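Local coordinates for protein GH127 beta-L-arabinofuranoside (Geobacillus stearothermophilus, PDB 4QK0) that probably hydrolyses beta-L-arabinofuranosides as a member of glycoside hydrolase family 127, at residues Gly567-Ala579 against Arg636-Lys648. Numbering follows the deposited sequence.
Sequences GPNLANLFLPRDA and RGEGEMVVWVNEK
With CG opposite its carbonyl carbon (chi1 -68°) and the chain extended beyond it, Glu640 reaches the loop 568-571, while Leu570, turned likewise about chi1, passes it pointing the other way. The carboxylate grips two successive amides: Asn569 N donates to Glu640 OE2 at 2.8 Å from well above the carboxylate plane, and Leu570 N to Glu640 OE1 at 2.9 Å on the syn side, nearly straight at 170°. Water 2 donates to Glu640 OE1 and accepts from Ala571 N. At the subunit interface, Glu640 OE2 also forms a salt bridge with Arg544 of the second subunit. At the root of the Glu640 side chain, Leu570 CD1 lies 3.6 Å from Glu640 CB, and Leu570 CB meets Val642 CG2 at 3.8 Å. A glutamine here would probably leave one of the two amides facing an NH2 group and that arginine without its charged mate. Further along, water 1 links Leu570 O and Leu573 O to Asn646 N. Beyond it the chains run parallel: Leu575 N bonds Asn646 O at 2.9 Å, and Lys648 N bonds Leu575 O at 2.7 Å. Phe574 lies alongside Asn646, its CD2 3.6 Å from Asn646 CB; Leu575 CB packs on Val645 CG2 at 3.9 Å. The contact thus joins strands 574-586 and 641-647 within a mixed sheet of the family 127 C-terminal domain, where Val642 also pairs with Leu561 of strand 557-562.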
loop_
_atom_site.group_PDB
_atom_site.type_symbol
_atom_site.label_atom_id
_atom_site.label_comp_id
_atom_site.label_asym_id
_atom_site.label_seq_id
_atom_site.Cartn_x
_atom_site.Cartn_y
_atom_site.Cartn_z
ATOM N N GLY A 567 -13.168 -18.391 -11.340
ATOM C CA GLY A 567 -11.774 -18.540 -11.704
ATOM C C GLY A 567 -10.872 -17.453 -11.157
ATOM O O GLY A 567 -11.339 -16.423 -10.643
ATOM N N PRO A 568 -9.563 -17.669 -11.287
ATOM C CA PRO A 568 -8.634 -16.666 -10.803
ATOM C C PRO A 568 -8.527 -15.458 -11.705
ATOM O O PRO A 568 -9.185 -15.361 -12.749
ATOM C CB PRO A 568 -7.301 -17.442 -10.725
ATOM C CG PRO A 568 -7.434 -18.548 -11.722
ATOM C CD PRO A 568 -8.881 -18.742 -12.051
ATOM N N ASN A 569 -7.748 -14.499 -11.233
ATOM C CA ASN A 569 -7.500 -13.229 -11.928
ATOM C C ASN A 569 -8.753 -12.405 -12.169
ATOM O O ASN A 569 -9.148 -12.137 -13.310
ATOM C CB ASN A 569 -6.711 -13.456 -13.240
ATOM C CG ASN A 569 -6.119 -12.168 -13.767
ATOM O OD1 ASN A 569 -6.397 -11.089 -13.222
ATOM N ND2 ASN A 569 -5.291 -12.264 -14.814
ATOM N N LEU A 570 -9.389 -12.007 -11.081
ATOM C CA LEU A 570 -10.681 -11.315 -11.183
ATOM C C LEU A 570 -10.491 -9.907 -11.713
ATOM O O LEU A 570 -11.420 -9.337 -12.242
ATOM C CB LEU A 570 -11.439 -11.326 -9.855
ATOM C CG LEU A 570 -11.783 -12.715 -9.320
ATOM C CD1 LEU A 570 -12.346 -12.612 -7.914
ATOM C CD2 LEU A 570 -12.758 -13.423 -10.205
ATOM N N ALA A 571 -9.298 -9.355 -11.606
ATOM C CA ALA A 571 -8.998 -8.050 -12.275
ATOM C C ALA A 571 -9.176 -8.149 -13.780
ATOM O O ALA A 571 -9.599 -7.192 -14.425
ATOM C CB ALA A 571 -7.586 -7.595 -11.955
ATOM N N ASN A 572 -8.944 -9.338 -14.344
ATOM C CA ASN A 572 -9.133 -9.603 -15.787
ATOM C C ASN A 572 -10.564 -10.086 -16.124
ATOM O O ASN A 572 -10.777 -11.097 -16.838
ATOM C CB ASN A 572 -8.109 -10.656 -16.229
ATOM C CG ASN A 572 -8.159 -10.925 -17.707
ATOM O OD1 ASN A 572 -8.252 -10.001 -18.540
ATOM N ND2 ASN A 572 -8.078 -12.193 -18.054
ATOM N N LEU A 573 -11.540 -9.418 -15.521
ATOM C CA LEU A 573 -12.969 -9.642 -15.782
ATOM C C LEU A 573 -13.546 -8.287 -16.004
ATOM O O LEU A 573 -13.329 -7.380 -15.203
ATOM C CB LEU A 573 -13.701 -10.231 -14.589
ATOM C CG LEU A 573 -14.079 -11.710 -14.567
ATOM C CD1 LEU A 573 -14.852 -11.995 -13.291
ATOM C CD2 LEU A 573 -14.932 -12.114 -15.731
ATOM N N PHE A 574 -14.257 -8.152 -17.103
ATOM C CA PHE A 574 -14.786 -6.899 -17.558
ATOM C C PHE A 574 -16.280 -7.094 -17.756
ATOM O O PHE A 574 -16.725 -8.036 -18.423
ATOM C CB PHE A 574 -14.069 -6.429 -18.843
ATOM C CG PHE A 574 -12.591 -6.208 -18.648
ATOM C CD1 PHE A 574 -11.698 -7.273 -18.677
ATOM C CD2 PHE A 574 -12.103 -4.946 -18.385
ATOM C CE1 PHE A 574 -10.346 -7.078 -18.464
ATOM C CE2 PHE A 574 -10.771 -4.736 -18.166
ATOM C CZ PHE A 574 -9.876 -5.813 -18.207
ATOM N N LEU A 575 -17.055 -6.204 -17.150
ATOM C CA LEU A 575 -18.487 -6.297 -17.224
ATOM C C LEU A 575 -18.923 -5.292 -18.222
ATOM O O LEU A 575 -18.818 -4.106 -17.971
ATOM C CB LEU A 575 -19.092 -6.037 -15.830
ATOM C CG LEU A 575 -20.609 -6.168 -15.763
ATOM C CD1 LEU A 575 -21.064 -7.590 -16.096
ATOM C CD2 LEU A 575 -21.158 -5.826 -14.380
ATOM N N PRO A 576 -19.425 -5.725 -19.373
ATOM C CA PRO A 576 -19.979 -4.725 -20.301
ATOM C C PRO A 576 -21.236 -4.062 -19.767
ATOM O O PRO A 576 -22.000 -4.684 -19.020
ATOM C CB PRO A 576 -20.366 -5.534 -21.533
ATOM C CG PRO A 576 -19.850 -6.889 -21.311
ATOM C CD PRO A 576 -19.641 -7.091 -19.849
ATOM N N ARG A 577 -21.420 -2.787 -20.104
ATOM C CA ARG A 577 -22.599 -1.974 -19.649
ATOM C C ARG A 577 -23.936 -2.622 -20.011
ATOM O O ARG A 577 -24.892 -2.517 -19.266
ATOM C CB ARG A 577 -22.570 -0.492 -20.191
ATOM C CG ARG A 577 -22.739 -0.301 -21.709
ATOM C CD ARG A 577 -21.534 -0.867 -22.465
ATOM N NE ARG A 577 -21.670 -2.204 -23.081
ATOM C CZ ARG A 577 -20.622 -2.873 -23.588
ATOM N NH1 ARG A 577 -19.387 -2.354 -23.530
ATOM N NH2 ARG A 577 -20.794 -4.050 -24.161
ATOM N N ASP A 578 -23.975 -3.287 -21.151
ATOM C CA ASP A 578 -25.214 -3.815 -21.677
ATOM C C ASP A 578 -25.529 -5.205 -21.235
ATOM O O ASP A 578 -26.582 -5.703 -21.593
ATOM C CB ASP A 578 -25.147 -3.881 -23.205
ATOM C CG ASP A 578 -24.053 -4.862 -23.715
ATOM O OD1 ASP A 578 -23.819 -5.938 -23.098
ATOM O OD2 ASP A 578 -23.420 -4.550 -24.747
ATOM N N ALA A 579 -24.581 -5.872 -20.581
ATOM C CA ALA A 579 -24.760 -7.262 -20.220
ATOM C C ALA A 579 -25.984 -7.385 -19.351
ATOM O O ALA A 579 -26.251 -6.527 -18.512
ATOM C CB ALA A 579 -23.561 -7.804 -19.475
ATOM N N ARG A 636 -16.129 -20.536 1.354
ATOM C CA ARG A 636 -15.885 -21.675 0.498
ATOM C C ARG A 636 -14.420 -21.744 0.109
ATOM O O ARG A 636 -14.075 -22.102 -0.971
ATOM C CB ARG A 636 -16.774 -21.552 -0.707
ATOM C CG ARG A 636 -18.246 -21.642 -0.320
ATOM C CD ARG A 636 -19.179 -21.295 -1.460
ATOM N NE ARG A 636 -18.954 -19.944 -1.980
ATOM C CZ ARG A 636 -19.275 -19.543 -3.201
ATOM N NH1 ARG A 636 -19.808 -20.385 -4.077
ATOM N NH2 ARG A 636 -18.994 -18.320 -3.585
ATOM N N GLY A 637 -13.563 -21.437 1.055
ATOM C CA GLY A 637 -12.135 -21.552 0.904
ATOM C C GLY A 637 -11.449 -20.295 0.402
ATOM O O GLY A 637 -12.061 -19.367 -0.136
ATOM N N GLU A 638 -10.145 -20.298 0.586
ATOM C CA GLU A 638 -9.284 -19.213 0.168
ATOM C C GLU A 638 -9.375 -18.985 -1.339
ATOM O O GLU A 638 -9.493 -19.918 -2.127
ATOM C CB GLU A 638 -7.848 -19.509 0.577
ATOM C CG GLU A 638 -6.915 -18.319 0.437
ATOM C CD GLU A 638 -5.616 -18.459 1.236
ATOM O OE1 GLU A 638 -5.622 -18.994 2.352
ATOM O OE2 GLU A 638 -4.563 -18.064 0.721
ATOM N N GLY A 639 -9.408 -17.721 -1.728
ATOM C CA GLY A 639 -9.448 -17.375 -3.132
ATOM C C GLY A 639 -9.576 -15.882 -3.344
ATOM O O GLY A 639 -9.783 -15.111 -2.387
ATOM N N GLU A 640 -9.399 -15.463 -4.587
ATOM C CA GLU A 640 -9.607 -14.085 -4.951
ATOM C C GLU A 640 -11.062 -13.666 -4.680
ATOM O O GLU A 640 -11.995 -14.492 -4.784
ATOM C CB GLU A 640 -9.258 -13.872 -6.435
ATOM C CG GLU A 640 -7.771 -14.020 -6.720
ATOM C CD GLU A 640 -7.380 -13.544 -8.122
ATOM O OE1 GLU A 640 -7.925 -12.529 -8.639
ATOM O OE2 GLU A 640 -6.559 -14.235 -8.737
HETATM N N MSE A 641 -11.227 -12.355 -4.444
HETATM C CA MSE A 641 -12.561 -11.704 -4.322
HETATM C C MSE A 641 -12.463 -10.269 -4.737
HETATM O O MSE A 641 -11.477 -9.637 -4.456
HETATM C CB MSE A 641 -13.035 -11.837 -2.873
HETATM C CG MSE A 641 -14.428 -11.257 -2.648
HETATM SE SE MSE A 641 -14.285 -9.307 -2.246
HETATM C CE MSE A 641 -13.529 -9.385 -0.524
ATOM N N VAL A 642 -13.452 -9.772 -5.478
ATOM C CA VAL A 642 -13.575 -8.362 -5.737
ATOM C C VAL A 642 -14.991 -7.921 -5.645
ATOM O O VAL A 642 -15.872 -8.656 -5.997
ATOM C CB VAL A 642 -13.072 -7.905 -7.132
ATOM C CG1 VAL A 642 -11.578 -8.067 -7.232
ATOM C CG2 VAL A 642 -13.708 -8.685 -8.252
ATOM N N VAL A 643 -15.163 -6.657 -5.234
ATOM C CA VAL A 643 -16.447 -5.969 -5.255
ATOM C C VAL A 643 -16.500 -5.061 -6.466
ATOM O O VAL A 643 -17.449 -5.114 -7.250
ATOM C CB VAL A 643 -16.661 -5.102 -3.987
ATOM C CG1 VAL A 643 -17.876 -4.170 -4.109
ATOM C CG2 VAL A 643 -16.835 -5.993 -2.783
ATOM N N TRP A 644 -15.478 -4.221 -6.621
ATOM C CA TRP A 644 -15.488 -3.304 -7.702
ATOM C C TRP A 644 -14.889 -3.993 -8.922
ATOM O O TRP A 644 -13.690 -4.258 -8.979
ATOM C CB TRP A 644 -14.730 -2.036 -7.321
ATOM C CG TRP A 644 -15.480 -1.251 -6.348
ATOM C CD1 TRP A 644 -15.339 -1.258 -4.988
ATOM C CD2 TRP A 644 -16.497 -0.305 -6.643
ATOM N NE1 TRP A 644 -16.231 -0.417 -4.429
ATOM C CE2 TRP A 644 -16.940 0.209 -5.429
ATOM C CE3 TRP A 644 -17.069 0.164 -7.826
ATOM C CZ2 TRP A 644 -17.944 1.168 -5.345
ATOM C CZ3 TRP A 644 -18.035 1.128 -7.750
ATOM C CH2 TRP A 644 -18.491 1.604 -6.500
ATOM N N VAL A 645 -15.702 -4.225 -9.923
ATOM C CA VAL A 645 -15.237 -4.897 -11.128
ATOM C C VAL A 645 -15.035 -3.920 -12.285
ATOM O O VAL A 645 -15.782 -2.950 -12.424
ATOM C CB VAL A 645 -16.047 -6.207 -11.445
ATOM C CG1 VAL A 645 -17.168 -6.489 -10.487
ATOM C CG2 VAL A 645 -16.511 -6.337 -12.868
ATOM N N ASN A 646 -13.996 -4.155 -13.061
ATOM C CA ASN A 646 -13.744 -3.404 -14.256
ATOM C C ASN A 646 -14.874 -3.426 -15.238
ATOM O O ASN A 646 -15.461 -4.425 -15.479
ATOM C CB ASN A 646 -12.475 -3.854 -14.956
ATOM C CG ASN A 646 -11.255 -3.506 -14.209
ATOM O OD1 ASN A 646 -10.539 -4.355 -13.827
ATOM N ND2 ASN A 646 -11.023 -2.270 -14.007
ATOM N N GLU A 647 -15.142 -2.279 -15.797
ATOM C CA GLU A 647 -16.242 -2.090 -16.681
ATOM C C GLU A 647 -15.827 -2.110 -18.140
ATOM O O GLU A 647 -14.791 -1.648 -18.498
ATOM C CB GLU A 647 -16.957 -0.797 -16.290
ATOM C CG GLU A 647 -18.211 -0.436 -17.034
ATOM C CD GLU A 647 -19.217 0.379 -16.220
ATOM O OE1 GLU A 647 -18.940 1.523 -15.858
ATOM O OE2 GLU A 647 -20.312 -0.123 -15.969
ATOM N N LYS A 648 -16.663 -2.733 -18.943
ATOM C CA LYS A 648 -16.697 -2.702 -20.404
ATOM C C LYS A 648 -15.443 -2.995 -21.172
ATOM O O LYS A 648 -15.437 -3.914 -21.975
ATOM C CB LYS A 648 -17.382 -1.445 -20.915
ATOM C CG LYS A 648 -16.447 -0.325 -21.294
ATOM C CD LYS A 648 -16.842 0.296 -22.619
ATOM C CE LYS A 648 -15.665 0.380 -23.577
ATOM N NZ LYS A 648 -15.939 -0.402 -24.801
HETATM O O HOH W 1 -12.576 -6.986 -12.776
HETATM O O HOH W 2 -6.890 -10.550 -9.780
#